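Local coordinates for allantoicase (PDB 1O59), which hydrolyses allantoate to ureidoglycolate and urea, a step of allantoin degradation that lets yeast use purines as a secondary nitrogen source, at residues V102-I107 with K171-H176; I127-D132 with V147-K152. All coordinates share one frame; numbering follows the deposited sequence. Where two conformers were deposited one is given.

Contact 1: residues V102-I107 with K171-H176; sequences VAAAHI and KERFTH
The imidazole of His106 has Arg173 over one face and the backbone of Lys171 at its edge. Arg173 CB sits 4.0 Å from the centroid of the His106 ring, 13° off its normal, a CH-pi contact. The carbonyl carbon of Lys171 lies in the ring plane, while Glu172 O comes in obliquely, 2.9 Å from His106 CD2. His106 CG stands beside its own backbone N (chi1 -66°), and from there the ring reaches these two carbonyls. The Phe174 ring meets Ile107 CG1 obliquely, 4.5 Å from Phe174 CD2; Ala129 and Ile149 also touch Phe174, which is buried. Beyond its CB, the Arg173 chain runs past Ala104, its CD 4.1 Å from Ala104 CB.

Ala105 and Phe174 form a single antiparallel hydrogen-bonded bridge, joining the start of strand 105-113 to the loop before strand 176-182. Ala105 N donates to Phe174 O at 2.8 Å, and Phe174 N returns a bond of 2.8 Å to Ala105 O. Thr175 OG1 is hydrogen-bonded to His176 ND1, Leu130 O and Asp132 N; Thr175 and His176 form a classic beta bulge facing Leu130.

An alanine at His106 would probably leave Arg173 CB without its aromatic face and open a gap beside the Lys171 and Glu172 carbonyls. Two backbone bonds set the pairing, while the imidazole is held between Arg173 CB over one face and the Lys171 and Glu172 carbonyl oxygens near CD2.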
loop_
_atom_site.group_PDB
_atom_site.type_symbol
_atom_site.label_atom_id
_atom_site.label_comp_id
_atom_site.label_asym_id
_atom_site.label_seq_id
_atom_site.Cartn_x
_atom_site.Cartn_y
_atom_site.Cartn_z
ATOM N N VAL A 102 -5.965 7.368 -1.358
ATOM C CA VAL A 102 -7.364 6.986 -1.125
ATOM C C VAL A 102 -8.138 8.183 -0.568
ATOM O O VAL A 102 -7.555 9.152 -0.106
ATOM C CB VAL A 102 -7.458 5.812 -0.153
ATOM C CG1 VAL A 102 -6.740 4.628 -0.752
ATOM C CG2 VAL A 102 -6.873 6.178 1.226
ATOM N N ALA A 103 -9.454 8.094 -0.612
ATOM C CA ALA A 103 -10.333 9.188 -0.194
ATOM C C ALA A 103 -10.301 9.508 1.318
ATOM O O ALA A 103 -10.517 10.672 1.701
ATOM C CB ALA A 103 -11.752 8.860 -0.607
ATOM N N ALA A 104 -10.085 8.474 2.145
ATOM C CA ALA A 104 -10.095 8.571 3.587
ATOM C C ALA A 104 -9.733 7.215 4.214
ATOM O O ALA A 104 -9.918 6.159 3.612
ATOM C CB ALA A 104 -11.454 9.016 4.071
ATOM N N ALA A 105 -9.220 7.237 5.433
ATOM C CA ALA A 105 -8.880 6.011 6.137
ATOM C C ALA A 105 -8.800 6.190 7.664
ATOM O O ALA A 105 -8.524 7.284 8.172
ATOM C CB ALA A 105 -7.550 5.473 5.602
ATOM N N HIS A 106 -9.030 5.088 8.372
ATOM C CA HIS A 106 -8.717 4.951 9.799
ATOM C C HIS A 106 -7.279 4.391 9.950
ATOM O O HIS A 106 -6.937 3.403 9.309
ATOM C CB HIS A 106 -9.712 3.992 10.447
ATOM C CG HIS A 106 -11.127 4.489 10.477
ATOM N ND1 HIS A 106 -12.045 4.183 9.497
ATOM C CD2 HIS A 106 -11.794 5.229 11.390
ATOM C CE1 HIS A 106 -13.215 4.724 9.799
ATOM N NE2 HIS A 106 -13.086 5.368 10.942
ATOM N N ILE A 107 -6.435 5.007 10.782
ATOM C CA ILE A 107 -4.996 4.622 10.864
ATOM C C ILE A 107 -4.690 3.584 11.928
ATOM O O ILE A 107 -5.196 3.664 13.037
ATOM C CB ILE A 107 -4.107 5.868 11.090
ATOM C CG1 ILE A 107 -4.401 6.927 10.035
ATOM C CG2 ILE A 107 -2.637 5.498 11.055
ATOM C CD1 ILE A 107 -4.235 6.407 8.558
ATOM N N LYS A 171 -10.254 5.964 15.595
ATOM C CA LYS A 171 -11.714 5.984 15.653
ATOM C C LYS A 171 -12.267 6.831 14.513
ATOM O O LYS A 171 -13.235 6.458 13.869
ATOM C CB LYS A 171 -12.147 6.574 16.981
ATOM C CG LYS A 171 -13.622 6.447 17.287
ATOM C CD LYS A 171 -14.003 5.100 17.988
ATOM C CE LYS A 171 -13.746 5.105 19.520
ATOM N NZ LYS A 171 -12.263 5.043 19.795
ATOM N N GLU A 172 -11.608 7.957 14.245
ATOM C CA GLU A 172 -12.053 8.912 13.236
ATOM C C GLU A 172 -11.386 8.551 11.906
ATOM O O GLU A 172 -10.433 7.796 11.869
ATOM C CB GLU A 172 -11.683 10.348 13.669
ATOM C CG GLU A 172 -11.888 10.727 15.150
ATOM C CD GLU A 172 -10.700 11.531 15.725
ATOM O OE1 GLU A 172 -10.893 12.647 16.278
ATOM O OE2 GLU A 172 -9.547 11.047 15.619
ATOM N N ARG A 173 -11.891 9.052 10.792
ATOM C CA ARG A 173 -11.195 8.832 9.533
ATOM C C ARG A 173 -10.514 10.106 9.132
ATOM O O ARG A 173 -10.904 11.178 9.571
ATOM C CB ARG A 173 -12.119 8.315 8.426
ATOM C CG ARG A 173 -13.112 9.308 7.850
ATOM C CD ARG A 173 -14.217 8.604 7.074
ATOM N NE ARG A 173 -15.262 9.454 6.512
ATOM C CZ ARG A 173 -16.237 10.011 7.216
ATOM N NH1 ARG A 173 -16.307 9.858 8.542
ATOM N NH2 ARG A 173 -17.154 10.753 6.600
ATOM N N PHE A 174 -9.478 9.965 8.306
ATOM C CA PHE A 174 -8.618 11.075 7.888
ATOM C C PHE A 174 -8.275 10.992 6.397
ATOM O O PHE A 174 -8.428 9.937 5.784
ATOM C CB PHE A 174 -7.326 11.061 8.713
ATOM C CG PHE A 174 -7.555 11.155 10.193
ATOM C CD1 PHE A 174 -7.875 12.362 10.771
ATOM C CD2 PHE A 174 -7.489 10.035 11.007
ATOM C CE1 PHE A 174 -8.097 12.462 12.119
ATOM C CE2 PHE A 174 -7.715 10.153 12.373
ATOM C CZ PHE A 174 -8.005 11.364 12.910
ATOM N N THR A 175 -7.796 12.118 5.856
ATOM C CA THR A 175 -7.468 12.295 4.427
ATOM C C THR A 175 -6.033 12.755 4.167
ATOM O O THR A 175 -5.535 12.607 3.057
ATOM C CB THR A 175 -8.360 13.385 3.807
ATOM O OG1 THR A 175 -8.150 14.609 4.519
ATOM C CG2 THR A 175 -9.870 13.109 3.950
ATOM N N HIS A 176 -5.418 13.376 5.170
ATOM C CA HIS A 176 -4.096 13.988 5.096
ATOM C C HIS A 176 -3.266 13.600 6.339
ATOM O O HIS A 176 -3.801 13.478 7.426
ATOM C CB HIS A 176 -4.217 15.510 5.102
ATOM C CG HIS A 176 -4.747 16.094 3.832
ATOM N ND1 HIS A 176 -6.076 16.020 3.477
ATOM C CD2 HIS A 176 -4.130 16.802 2.855
ATOM C CE1 HIS A 176 -6.252 16.641 2.326
ATOM N NE2 HIS A 176 -5.087 17.126 1.928
HETATM O O HOH W 1 -7.462 12.234 0.212
#

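Contact 2: residues I127-D132 with V147-K152; sequences IEALYD and VEIVEK
A classic beta bulge interrupts the pairing of strand 124-130 with strand 147-154, which forms one edge of a five-stranded antiparallel sheet: Ile149 and Val150 both face Ile127. The bulge is gathered on one oxygen. Ile127 O accepts from Ile149 N at 2.8 Å and from Val150 N at 3.0 Å, and Ile127 N donates back to Val150 O in a nearly straight bond (173°). Past the bulge the register has shifted by one residue. Glu128 and Glu148 form a non-hydrogen-bonded pair, and Ala129 and Val147 a hydrogen-bonded one, closed by Ala129 N to Val147 O at 2.7 Å and by Val147 N to Ala129 O.

Ile127 and Val150 lie side by side and point the same way, CB to CB 3.9 Å, with Ile127 CD1 against Val150 CB and CG2. Ile149 has CG1 between its backbone N and carbonyl carbon (chi1 56°), which brings CG1 against Ile127 O; farther out, its CD1 meets Ala129 CB at 3.9 Å. Ile177 of the next strand and Phe190 and Leu192 of the other sheet also pack against this apolar side.

On the face of Glu128 and Glu148, Glu128 CG rests against Glu148 CA. The carboxylates stay apart, OE2 of Glu128 being 5.2 Å from OE1 of Glu148, and a water donates to both of these oxygens. Salt bridges from Glu128 to Lys178 and Lys180 would help to offset the like charges.

At residue 150 the outer strand turns a corner. Two antiparallel sheets, with the apolar side of this edge toward the other sheet, fit the beta sandwich of the galactose-binding-domain-like clan to which the allantoicase repeat belongs.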
loop_
_atom_site.group_PDB
_atom_site.type_symbol
_atom_site.label_atom_id
_atom_site.label_comp_id
_atom_site.label_asym_id
_atom_site.label_seq_id
_atom_site.Cartn_x
_atom_site.Cartn_y
_atom_site.Cartn_z
ATOM N N ILE A 127 3.338 11.762 14.455
ATOM C CA ILE A 127 2.407 11.834 13.347
ATOM C C ILE A 127 1.053 12.377 13.774
ATOM O O ILE A 127 0.484 11.982 14.798
ATOM C CB ILE A 127 2.248 10.465 12.684
ATOM C CG1 ILE A 127 3.626 9.841 12.394
ATOM C CG2 ILE A 127 1.467 10.600 11.360
ATOM C CD1 ILE A 127 3.570 8.347 12.031
ATOM N N GLU A 128 0.562 13.308 12.956
ATOM C CA GLU A 128 -0.775 13.900 13.082
ATOM C C GLU A 128 -1.536 13.659 11.798
ATOM O O GLU A 128 -0.944 13.313 10.754
ATOM C CB GLU A 128 -0.669 15.388 13.326
ATOM C CG GLU A 128 0.303 15.757 14.443
ATOM C CD GLU A 128 0.271 17.233 14.830
ATOM O OE1 GLU A 128 -0.262 18.060 14.073
ATOM O OE2 GLU A 128 0.812 17.580 15.902
ATOM N N ALA A 129 -2.857 13.803 11.884
ATOM C CA ALA A 129 -3.725 13.621 10.721
ATOM C C ALA A 129 -4.871 14.602 10.734
ATOM O O ALA A 129 -5.218 15.161 11.758
ATOM C CB ALA A 129 -4.254 12.195 10.659
ATOM N N LEU A 130 -5.437 14.834 9.562
ATOM C CA LEU A 130 -6.707 15.537 9.483
ATOM C C LEU A 130 -7.661 15.024 8.395
ATOM O O LEU A 130 -7.286 14.293 7.469
ATOM C CB LEU A 130 -6.491 17.061 9.385
ATOM C CG LEU A 130 -6.021 17.841 8.141
ATOM C CD1 LEU A 130 -7.002 17.785 6.935
ATOM C CD2 LEU A 130 -5.810 19.300 8.574
ATOM N N TYR A 131 -8.904 15.441 8.550
ATOM C CA TYR A 131 -9.974 15.113 7.650
ATOM C C TYR A 131 -10.421 16.374 6.908
ATOM O O TYR A 131 -10.961 17.303 7.512
ATOM C CB TYR A 131 -11.161 14.546 8.422
ATOM C CG TYR A 131 -12.241 14.114 7.498
ATOM C CD1 TYR A 131 -12.099 12.949 6.775
ATOM C CD2 TYR A 131 -13.388 14.876 7.310
ATOM C CE1 TYR A 131 -13.062 12.533 5.892
ATOM C CE2 TYR A 131 -14.375 14.460 6.426
ATOM C CZ TYR A 131 -14.191 13.282 5.717
ATOM O OH TYR A 131 -15.122 12.802 4.836
ATOM N N ASP A 132 -10.201 16.380 5.595
ATOM C CA ASP A 132 -10.594 17.489 4.739
ATOM C C ASP A 132 -11.520 17.017 3.622
ATOM O O ASP A 132 -11.324 15.965 3.032
ATOM C CB ASP A 132 -9.356 18.153 4.179
ATOM C CG ASP A 132 -9.668 19.210 3.175
ATOM O OD1 ASP A 132 -10.488 20.103 3.473
ATOM O OD2 ASP A 132 -9.121 19.218 2.048
ATOM N N VAL A 147 -4.704 16.517 14.238
ATOM C CA VAL A 147 -4.902 15.683 15.400
ATOM C C VAL A 147 -3.760 14.699 15.474
ATOM O O VAL A 147 -3.538 13.955 14.539
ATOM C CB VAL A 147 -6.217 14.872 15.268
ATOM C CG1 VAL A 147 -6.360 13.859 16.380
ATOM C CG2 VAL A 147 -7.409 15.797 15.311
ATOM N N GLU A 148 -3.058 14.672 16.596
ATOM C CA GLU A 148 -2.000 13.678 16.801
ATOM C C GLU A 148 -2.532 12.238 16.897
ATOM O O GLU A 148 -3.437 11.920 17.657
ATOM C CB GLU A 148 -1.197 14.001 18.058
ATOM C CG GLU A 148 0.011 13.107 18.213
ATOM C CD GLU A 148 0.701 13.308 19.541
ATOM O OE1 GLU A 148 1.701 14.037 19.552
ATOM O OE2 GLU A 148 0.254 12.719 20.556
ATOM N N ILE A 149 -1.937 11.361 16.118
ATOM C CA ILE A 149 -2.359 9.965 16.100
ATOM C C ILE A 149 -1.210 9.005 16.440
ATOM O O ILE A 149 -1.457 7.866 16.861
ATOM C CB ILE A 149 -2.997 9.614 14.744
ATOM C CG1 ILE A 149 -2.057 9.915 13.602
ATOM C CG2 ILE A 149 -4.302 10.371 14.558
ATOM C CD1 ILE A 149 -2.462 9.228 12.360
ATOM N N VAL A 150 0.030 9.476 16.291
ATOM C CA VAL A 150 1.174 8.755 16.806
ATOM C C VAL A 150 2.061 9.698 17.570
ATOM O O VAL A 150 2.659 10.607 16.993
ATOM C CB VAL A 150 1.951 8.079 15.693
ATOM C CG1 VAL A 150 3.158 7.338 16.260
ATOM C CG2 VAL A 150 1.011 7.135 14.888
ATOM N N GLU A 151 2.120 9.468 18.877
ATOM C CA GLU A 151 2.935 10.236 19.802
ATOM C C GLU A 151 4.417 10.139 19.465
ATOM O O GLU A 151 4.866 9.197 18.819
ATOM C CB GLU A 151 2.719 9.744 21.241
ATOM C CG GLU A 151 3.435 8.415 21.527
ATOM C CD GLU A 151 2.737 7.526 22.565
ATOM O OE1 GLU A 151 3.015 7.651 23.818
ATOM O OE2 GLU A 151 1.910 6.677 22.093
ATOM N N LYS A 152 5.158 11.123 19.959
ATOM C CA LYS A 152 6.582 11.287 19.702
ATOM C C LYS A 152 7.346 10.039 20.133
ATOM O O LYS A 152 7.197 9.564 21.250
ATOM C CB LYS A 152 7.084 12.529 20.455
ATOM C CG LYS A 152 8.460 12.999 20.065
ATOM C CD LYS A 152 9.093 13.883 21.158
ATOM C CE LYS A 152 9.412 15.312 20.693
ATOM N NZ LYS A 152 10.253 16.068 21.716
HETATM O O HOH W 2 2.191 15.404 17.012
#

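Both contacts lie in the first allantoicase repeat, their centres 10 Å apart, and each mixes buried with exposed residues. Contact 1 ties the start of strand 105-113, in one sheet, to the loop leading into strand 176-182 of the other; contact 2 pairs two neighbouring strands within that second sheet. Strand 124-130 lies next to 176-182, so the two contacts meet directly: Thr175 N lies 2.8 Å from Leu130 O, probably hydrogen-bonded. Ile149 of contact 2 also packs on Ile107 and Phe174 of contact 1 in the interior. Contact 1 relies on one bridge and an imidazole among carbonyls, contact 2 on five backbone bonds, aliphatic packing inside and water-linked carboxylates outside.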